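Local coordinates for phosphoenolpyruvate--protein phosphotransferase (Escherichia coli, PDB 5T12), which is the EIN (Enzyme I N-terminal) domain of an enzyme that probably passes the phosphoryl group of phosphoenolpyruvate to the carrier protein NPr, at residues L43-L47 with L85-F90; A99-V103 with L136-L140; L174-R180 with I197-A203. The protein carries 1 engineered substitution. The contacts are given in a common frame with arbitrary orientation. Residues are numbered along the deposited sequence.

Contact 1. Residues L43-L47 with L85-F90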
loop_
_atom_site.group_PDB
_atom_site.type_symbol
_atom_site.label_atom_id
_atom_site.label_comp_id
_atom_site.label_asym_id
_atom_site.label_seq_id
_atom_site.Cartn_x
_atom_site.Cartn_y
_atom_site.Cartn_z
ATOM N N LEU A 43 -4.424 19.215 7.238
ATOM C CA LEU A 43 -3.236 18.922 6.447
ATOM C C LEU A 43 -2.000 18.764 7.323
ATOM O O LEU A 43 -1.195 17.852 7.104
ATOM C CB LEU A 43 -3.017 20.020 5.405
ATOM C CG LEU A 43 -3.781 19.828 4.097
ATOM C CD1 LEU A 43 -3.807 21.113 3.294
ATOM C CD2 LEU A 43 -3.153 18.709 3.284
ATOM N N THR A 44 -1.830 19.641 8.316
ATOM C CA THR A 44 -0.691 19.511 9.221
ATOM C C THR A 44 -0.768 18.225 10.033
ATOM O O THR A 44 0.268 17.668 10.414
ATOM C CB THR A 44 -0.610 20.720 10.153
ATOM O OG1 THR A 44 -1.862 20.891 10.829
ATOM C CG2 THR A 44 -0.290 21.982 9.364
ATOM N N GLY A 45 -1.980 17.737 10.304
ATOM C CA GLY A 45 -2.112 16.465 10.991
ATOM C C GLY A 45 -1.689 15.293 10.127
ATOM O O GLY A 45 -1.020 14.371 10.600
ATOM N N ALA A 46 -2.066 15.315 8.846
ATOM C CA ALA A 46 -1.712 14.216 7.953
ATOM C C ALA A 46 -0.228 14.232 7.610
ATOM O O ALA A 46 0.408 13.174 7.535
ATOM C CB ALA A 46 -2.556 14.281 6.681
ATOM N N LEU A 47 0.342 15.421 7.390
ATOM C CA LEU A 47 1.764 15.512 7.072
ATOM C C LEU A 47 2.621 14.998 8.221
ATOM O O LEU A 47 3.649 14.348 7.998
ATOM C CB LEU A 47 2.138 16.956 6.731
ATOM C CG LEU A 47 1.585 17.544 5.431
ATOM C CD1 LEU A 47 1.905 19.028 5.344
ATOM C CD2 LEU A 47 2.141 16.803 4.225
ATOM N N LEU A 85 6.911 22.075 1.198
ATOM C CA LEU A 85 5.804 21.217 0.788
ATOM C C LEU A 85 4.498 21.662 1.431
ATOM O O LEU A 85 3.452 21.694 0.773
ATOM C CB LEU A 85 6.105 19.762 1.146
ATOM C CG LEU A 85 4.948 18.779 0.950
ATOM C CD1 LEU A 85 4.575 18.674 -0.521
ATOM C CD2 LEU A 85 5.289 17.411 1.520
ATOM N N ARG A 86 4.541 22.010 2.719
ATOM C CA ARG A 86 3.332 22.442 3.410
ATOM C C ARG A 86 2.825 23.769 2.857
ATOM O O ARG A 86 1.610 23.985 2.757
ATOM C CB ARG A 86 3.603 22.543 4.911
ATOM C CG ARG A 86 2.364 22.721 5.764
ATOM C CD ARG A 86 2.323 24.105 6.383
ATOM N NE ARG A 86 3.451 24.349 7.276
ATOM C CZ ARG A 86 3.690 25.515 7.868
ATOM N NH1 ARG A 86 2.880 26.544 7.659
ATOM N NH2 ARG A 86 4.739 25.655 8.667
ATOM N N ARG A 87 3.740 24.667 2.485
ATOM C CA ARG A 87 3.330 25.939 1.896
ATOM C C ARG A 87 2.701 25.734 0.524
ATOM O O ARG A 87 1.780 26.466 0.143
ATOM C CB ARG A 87 4.525 26.890 1.807
ATOM C CG ARG A 87 5.123 27.263 3.154
ATOM C CD ARG A 87 6.202 28.323 3.011
ATOM N NE ARG A 87 5.647 29.607 2.592
ATOM C CZ ARG A 87 6.355 30.725 2.474
ATOM N NH1 ARG A 87 5.764 31.846 2.087
ATOM N NH2 ARG A 87 7.653 30.724 2.743
ATOM N N GLU A 88 3.191 24.750 -0.237
ATOM C CA GLU A 88 2.543 24.403 -1.498
ATOM C C GLU A 88 1.113 23.936 -1.267
ATOM O O GLU A 88 0.213 24.243 -2.058
ATOM C CB GLU A 88 3.342 23.320 -2.225
ATOM C CG GLU A 88 4.705 23.756 -2.745
ATOM C CD GLU A 88 4.613 24.782 -3.858
ATOM O OE1 GLU A 88 4.428 25.979 -3.554
ATOM O OE2 GLU A 88 4.724 24.392 -5.039
ATOM N N LEU A 89 0.884 23.194 -0.182
ATOM C CA LEU A 89 -0.454 22.703 0.129
ATOM C C LEU A 89 -1.344 23.811 0.677
ATOM O O LEU A 89 -2.546 23.843 0.388
ATOM C CB LEU A 89 -0.365 21.544 1.121
ATOM C CG LEU A 89 0.388 20.300 0.640
ATOM C CD1 LEU A 89 0.761 19.408 1.812
ATOM C CD2 LEU A 89 -0.444 19.529 -0.371
ATOM N N PHE A 90 -0.779 24.726 1.470
ATOM C CA PHE A 90 -1.575 25.830 1.996
ATOM C C PHE A 90 -1.961 26.817 0.903
ATOM O O PHE A 90 -2.998 27.481 1.009
ATOM C CB PHE A 90 -0.817 26.552 3.111
ATOM C CG PHE A 90 -0.902 25.870 4.448
ATOM C CD1 PHE A 90 -1.415 24.588 4.559
ATOM C CD2 PHE A 90 -0.483 26.520 5.597
ATOM C CE1 PHE A 90 -1.497 23.960 5.788
ATOM C CE2 PHE A 90 -0.567 25.901 6.831
ATOM C CZ PHE A 90 -1.074 24.619 6.926
#

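Contact 2. Residues A99-V103 with L136-L140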
loop_
_atom_site.group_PDB
_atom_site.type_symbol
_atom_site.label_atom_id
_atom_site.label_comp_id
_atom_site.label_asym_id
_atom_site.label_seq_id
_atom_site.Cartn_x
_atom_site.Cartn_y
_atom_site.Cartn_z
ATOM N N ALA A 99 -8.664 19.776 1.784
ATOM C CA ALA A 99 -7.337 19.191 1.963
ATOM C C ALA A 99 -7.075 18.067 0.967
ATOM O O ALA A 99 -5.942 17.896 0.500
ATOM C CB ALA A 99 -7.179 18.684 3.396
ATOM N N GLU A 100 -8.107 17.291 0.626
ATOM C CA GLU A 100 -7.917 16.182 -0.304
ATOM C C GLU A 100 -7.546 16.678 -1.697
ATOM O O GLU A 100 -6.642 16.127 -2.335
ATOM C CB GLU A 100 -9.178 15.317 -0.361
ATOM C CG GLU A 100 -9.371 14.403 0.843
ATOM C CD GLU A 100 -9.888 15.135 2.067
ATOM O OE1 GLU A 100 -10.200 16.339 1.958
ATOM O OE2 GLU A 100 -9.989 14.505 3.140
ATOM N N TRP A 101 -8.231 17.714 -2.187
ATOM C CA TRP A 101 -7.902 18.259 -3.499
ATOM C C TRP A 101 -6.537 18.935 -3.491
ATOM O O TRP A 101 -5.803 18.875 -4.484
ATOM C CB TRP A 101 -8.986 19.240 -3.946
ATOM C CG TRP A 101 -8.689 19.922 -5.248
ATOM C CD1 TRP A 101 -8.253 21.204 -5.419
ATOM C CD2 TRP A 101 -8.804 19.358 -6.560
ATOM N NE1 TRP A 101 -8.093 21.474 -6.757
ATOM C CE2 TRP A 101 -8.424 20.357 -7.478
ATOM C CE3 TRP A 101 -9.191 18.105 -7.047
ATOM C CZ2 TRP A 101 -8.421 20.143 -8.854
ATOM C CZ3 TRP A 101 -9.190 17.897 -8.413
ATOM C CH2 TRP A 101 -8.805 18.910 -9.301
ATOM N N ALA A 102 -6.179 19.579 -2.376
ATOM C CA ALA A 102 -4.871 20.217 -2.279
ATOM C C ALA A 102 -3.751 19.190 -2.373
ATOM O O ALA A 102 -2.701 19.457 -2.969
ATOM C CB ALA A 102 -4.769 21.009 -0.977
ATOM N N VAL A 103 -3.958 18.007 -1.791
ATOM C CA VAL A 103 -2.969 16.941 -1.910
ATOM C C VAL A 103 -2.917 16.421 -3.340
ATOM O O VAL A 103 -1.835 16.201 -3.897
ATOM C CB VAL A 103 -3.275 15.816 -0.904
ATOM C CG1 VAL A 103 -2.400 14.603 -1.176
ATOM C CG2 VAL A 103 -3.068 16.309 0.518
ATOM N N LEU A 136 -0.884 10.172 2.045
ATOM C CA LEU A 136 -1.449 11.387 2.626
ATOM C C LEU A 136 -2.970 11.310 2.673
ATOM O O LEU A 136 -3.592 11.647 3.687
ATOM C CB LEU A 136 -0.992 12.609 1.827
ATOM C CG LEU A 136 0.072 13.504 2.468
ATOM C CD1 LEU A 136 1.169 12.664 3.095
ATOM C CD2 LEU A 136 0.653 14.464 1.441
ATOM N N LEU A 137 -3.588 10.863 1.576
ATOM C CA LEU A 137 -5.036 10.683 1.557
ATOM C C LEU A 137 -5.477 9.591 2.523
ATOM O O LEU A 137 -6.597 9.640 3.046
ATOM C CB LEU A 137 -5.505 10.356 0.139
ATOM C CG LEU A 137 -5.251 11.414 -0.936
ATOM C CD1 LEU A 137 -5.701 10.911 -2.299
ATOM C CD2 LEU A 137 -5.958 12.710 -0.579
ATOM N N PHE A 138 -4.612 8.605 2.772
ATOM C CA PHE A 138 -4.954 7.528 3.695
ATOM C C PHE A 138 -5.188 8.058 5.104
ATOM O O PHE A 138 -6.116 7.621 5.794
ATOM C CB PHE A 138 -3.848 6.471 3.696
ATOM C CG PHE A 138 -4.107 5.322 4.625
ATOM C CD1 PHE A 138 -4.950 4.291 4.249
ATOM C CD2 PHE A 138 -3.503 5.265 5.871
ATOM C CE1 PHE A 138 -5.193 3.228 5.096
ATOM C CE2 PHE A 138 -3.741 4.203 6.726
ATOM C CZ PHE A 138 -4.588 3.182 6.337
ATOM N N HIS A 139 -4.358 9.003 5.548
ATOM C CA HIS A 139 -4.491 9.545 6.894
ATOM C C HIS A 139 -5.574 10.610 6.999
ATOM O O HIS A 139 -5.991 10.939 8.115
ATOM C CB HIS A 139 -3.152 10.117 7.365
ATOM C CG HIS A 139 -2.069 9.091 7.490
ATOM N ND1 HIS A 139 -1.006 9.020 6.615
ATOM C CD2 HIS A 139 -1.889 8.090 8.383
ATOM C CE1 HIS A 139 -0.216 8.022 6.967
ATOM N NE2 HIS A 139 -0.729 7.442 8.036
ATOM N N LEU A 140 -6.034 11.156 5.872
ATOM C CA LEU A 140 -7.146 12.100 5.916
ATOM C C LEU A 140 -8.471 11.391 6.167
ATOM O O LEU A 140 -9.390 11.982 6.743
ATOM C CB LEU A 140 -7.210 12.900 4.614
ATOM C CG LEU A 140 -6.070 13.887 4.355
ATOM C CD1 LEU A 140 -6.207 14.514 2.977
ATOM C CD2 LEU A 140 -6.039 14.959 5.433
#

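Contact 3. Residues L174-R180 with I197-A203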
loop_
_atom_site.group_PDB
_atom_site.type_symbol
_atom_site.label_atom_id
_atom_site.label_comp_id
_atom_site.label_asym_id
_atom_site.label_seq_id
_atom_site.Cartn_x
_atom_site.Cartn_y
_atom_site.Cartn_z
ATOM N N LEU A 174 -3.534 -6.060 6.948
ATOM C CA LEU A 174 -2.936 -6.766 5.819
ATOM C C LEU A 174 -1.946 -7.799 6.340
ATOM O O LEU A 174 -0.913 -7.444 6.920
ATOM C CB LEU A 174 -2.255 -5.779 4.876
ATOM C CG LEU A 174 -1.575 -6.367 3.639
ATOM C CD1 LEU A 174 -2.598 -7.010 2.718
ATOM C CD2 LEU A 174 -0.783 -5.296 2.903
ATOM N N VAL A 175 -2.249 -9.078 6.123
ATOM C CA VAL A 175 -1.388 -10.168 6.573
ATOM C C VAL A 175 -0.774 -10.951 5.424
ATOM O O VAL A 175 0.121 -11.775 5.670
ATOM C CB VAL A 175 -2.140 -11.128 7.518
ATOM C CG1 VAL A 175 -2.681 -10.371 8.722
ATOM C CG2 VAL A 175 -3.264 -11.830 6.776
ATOM N N GLY A 176 -1.215 -10.731 4.190
ATOM C CA GLY A 176 -0.668 -11.450 3.056
ATOM C C GLY A 176 -1.123 -10.829 1.756
ATOM O O GLY A 176 -2.113 -10.090 1.711
ATOM N N VAL A 177 -0.378 -11.131 0.694
ATOM C CA VAL A 177 -0.650 -10.597 -0.638
ATOM C C VAL A 177 -0.500 -11.719 -1.657
ATOM O O VAL A 177 0.402 -12.557 -1.548
ATOM C CB VAL A 177 0.284 -9.416 -0.988
ATOM C CG1 VAL A 177 -0.089 -8.820 -2.338
ATOM C CG2 VAL A 177 0.242 -8.346 0.094
ATOM N N VAL A 178 -1.391 -11.738 -2.646
ATOM C CA VAL A 178 -1.338 -12.696 -3.747
ATOM C C VAL A 178 -1.498 -11.926 -5.049
ATOM O O VAL A 178 -2.538 -11.299 -5.281
ATOM C CB VAL A 178 -2.421 -13.779 -3.635
ATOM C CG1 VAL A 178 -2.360 -14.700 -4.850
ATOM C CG2 VAL A 178 -2.251 -14.569 -2.350
ATOM N N VAL A 179 -0.481 -11.981 -5.901
ATOM C CA VAL A 179 -0.498 -11.278 -7.176
ATOM C C VAL A 179 -0.492 -12.298 -8.309
ATOM O O VAL A 179 0.237 -13.297 -8.256
ATOM C CB VAL A 179 0.682 -10.294 -7.291
ATOM C CG1 VAL A 179 0.349 -9.216 -8.301
ATOM C CG2 VAL A 179 0.977 -9.665 -5.937
ATOM N N ARG A 180 -1.331 -12.055 -9.326
ATOM C CA ARG A 180 -1.435 -12.925 -10.494
ATOM C C ARG A 180 -0.411 -12.555 -11.571
ATOM O O ARG A 180 0.328 -13.421 -12.046
ATOM C CB ARG A 180 -2.862 -12.896 -11.058
ATOM C CG ARG A 180 -3.029 -13.757 -12.304
ATOM C CD ARG A 180 -4.271 -13.393 -13.086
ATOM N NE ARG A 180 -4.818 -14.538 -13.808
ATOM C CZ ARG A 180 -4.747 -14.693 -15.126
ATOM N NH1 ARG A 180 -4.157 -13.770 -15.873
ATOM N NH2 ARG A 180 -5.272 -15.768 -15.698
ATOM N N ILE A 197 5.625 -9.133 5.009
ATOM C CA ILE A 197 4.304 -9.617 4.612
ATOM C C ILE A 197 4.492 -10.809 3.710
ATOM O O ILE A 197 5.188 -10.701 2.680
ATOM C CB ILE A 197 3.494 -8.515 3.909
ATOM C CG1 ILE A 197 3.465 -7.237 4.746
ATOM C CG2 ILE A 197 2.082 -9.002 3.622
ATOM C CD1 ILE A 197 2.729 -6.093 4.081
ATOM N N PRO A 198 3.923 -11.978 4.021
ATOM C CA PRO A 198 3.976 -13.110 3.093
ATOM C C PRO A 198 3.328 -12.741 1.766
ATOM O O PRO A 198 2.216 -12.209 1.725
ATOM C CB PRO A 198 3.196 -14.209 3.821
ATOM C CG PRO A 198 3.255 -13.824 5.264
ATOM C CD PRO A 198 3.255 -12.328 5.289
ATOM N N THR A 199 4.037 -13.018 0.675
ATOM C CA THR A 199 3.590 -12.578 -0.641
ATOM C C THR A 199 3.938 -13.632 -1.679
ATOM O O THR A 199 5.052 -14.162 -1.683
ATOM C CB THR A 199 4.224 -11.230 -1.010
ATOM O OG1 THR A 199 3.754 -10.220 -0.108
ATOM C CG2 THR A 199 3.864 -10.833 -2.435
ATOM N N VAL A 200 2.979 -13.927 -2.555
ATOM C CA VAL A 200 3.155 -14.883 -3.638
ATOM C C VAL A 200 2.752 -14.204 -4.943
ATOM O O VAL A 200 1.836 -13.373 -4.963
ATOM C CB VAL A 200 2.342 -16.173 -3.378
ATOM C CG1 VAL A 200 0.866 -15.977 -3.691
ATOM C CG2 VAL A 200 2.921 -17.339 -4.140
ATOM N N MET A 201 3.457 -14.527 -6.027
ATOM C CA MET A 201 3.266 -13.843 -7.301
ATOM C C MET A 201 3.234 -14.854 -8.439
ATOM O O MET A 201 3.481 -16.048 -8.249
ATOM C CB MET A 201 4.364 -12.802 -7.555
ATOM C CG MET A 201 4.315 -11.588 -6.639
ATOM S SD MET A 201 5.625 -10.404 -7.008
ATOM C CE MET A 201 5.231 -9.085 -5.865
ATOM N N GLY A 202 2.931 -14.354 -9.636
ATOM C CA GLY A 202 2.883 -15.195 -10.823
ATOM C C GLY A 202 1.908 -16.344 -10.724
ATOM O O GLY A 202 2.112 -17.382 -11.362
ATOM N N ALA A 203 0.841 -16.178 -9.952
ATOM C CA ALA A 203 -0.071 -17.261 -9.610
ATOM C C ALA A 203 -1.273 -17.249 -10.544
ATOM O O ALA A 203 -1.990 -16.246 -10.623
ATOM C CB ALA A 203 -0.535 -17.125 -8.161
#

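Contact 1. Residues L43-L47 with L85-F90
The helices of L43-L47 and L85-F90, mostly antiparallel at 147° with local axes 11.2 Å apart, mesh through bumps and hollows on both. L47 is the deepest bump. L47 CD1 drops between R86 and L89, 3.7 Å from R86 CG and 3.7 Å from L89 CD1, while L47 CD2 lies 4.2 Å from L85 CD2, so one leucine fills a three-sided hollow of L85, R86 and L89. One turn earlier, L43 rests on the shoulder of L89, with L43 CD1 4.1 Å from L89 CB. The ring of F90 fills the outer notch beside L43 and T44: L43 CB meets the ring edge, 4.2 Å from F90 CE1, and T44 CG2 comes within 3.7 Å of F90 CZ. T44 presents its methyl to the partner helix, while its OG1 bonds back to E41 O. No hydrogen bond crosses; the 306 Å² buried comes from van der Waals packing of largely apolar side chains. Beyond this seam, L43 and L89 rest on helix 99-115, and L47 touches L136 of helix 126-140. Such interdigitation between near-antiparallel neighbours is characteristic of a helical bundle, here the helical subdomain of the Enzyme I N-terminal domain.

Contact 2. Residues A99-V103 with L136-L140
Apolar packing dominates where the start of helix 99-115 meets residues 136-140 of the helix beginning at 126, nearly antiparallel at 175° with local axes 10.2 Å apart. V103 packs on all three leucines: V103 CG1 lies 3.9 Å from L136 CB and 4.1 Å from L137 CD2, and V103 CG2 4.4 Å from L140 CD1. A99 CB lies 4.3 Å from L140 CD1. Polar-to-apolar contacts involve E100: E100 O lies 3.9 Å from L137 CD2, and E100 OE2 passes 3.5 Å from L140 CB. That carboxylate is paired elsewhere, in a salt bridge to R42 of helix 36-61, so its aliphatic stem and OE2 flank the leucines while a third helix meets its charge. Hydrogen bonds between the segments are absent. L43 of helix 36-61 packs against both A99 and V103, closing the hydrophobic centre. Such an antiparallel pair, covered by a third helix, is typical of a helix bundle, here the helical subdomain of the Enzyme I N-terminal domain.

Contact 3. Residues L174-R180 with I197-A203
Strands 174-179 and 199-201 run parallel, 3° apart, and their backbones bond in alternation: V177 N to P198 O (3.0 Å), V200 N to V177 O (3.1 Å) and V179 N to V200 O (2.9 Å). V177, V178 and V179 all take the t rotamer but alternate in direction. V177 shares a face with T199 (m), and T199 OG1 lies 3.7 Å from V177 CB. On the reverse face V178 CG1 meets V200 CG1 at 3.7 Å, with V200 in the p well. These neighbours belong to a beta-alpha-beta unit, linked through helix 187-195, within the mobile phosphohistidine domain of PEP-utilising enzymes; in relatives the phosphorylated histidine lies near the start of this helix, but the deposited helix holds no histidine, probably owing to the engineered substitution. M201 (m, t, t) lies beside V179, M201 CG 3.9 Å from V179 CB, and touches A189 of that helix. I197 (m, t) sends CD1 to within 3.8 Å of CD2 of L174 (t, p), while I197 CG2 covers G176 CA at 3.7 Å. At the exit, G202 turns with positive phi, so A203 N takes over with a weak bond to V179 O (3.4 Å).

Along the chain the three contacts follow in series, each closing before the next opens. Contacts 1 and 2 form one continuous core: their centres are 9 Å apart, helix 83-94 leads directly into helix 99-115, and they touch through pairs such as L43 CG with A99 CB (3.7 Å). Helices 36-61, 83-94, 99-115 and 126-140 thus pack as a single bundle. Contact 3 lies across the chain's centre in the mixed beta sheet, centre to centre about 34 Å from contact 1 and 27 Å from contact 2. The fragment therefore combines a helical part, which in relatives docks the carrier protein, with an alpha/beta part that in relatives carries the phosphorylated histidine, a residue absent from helix 187-195 here.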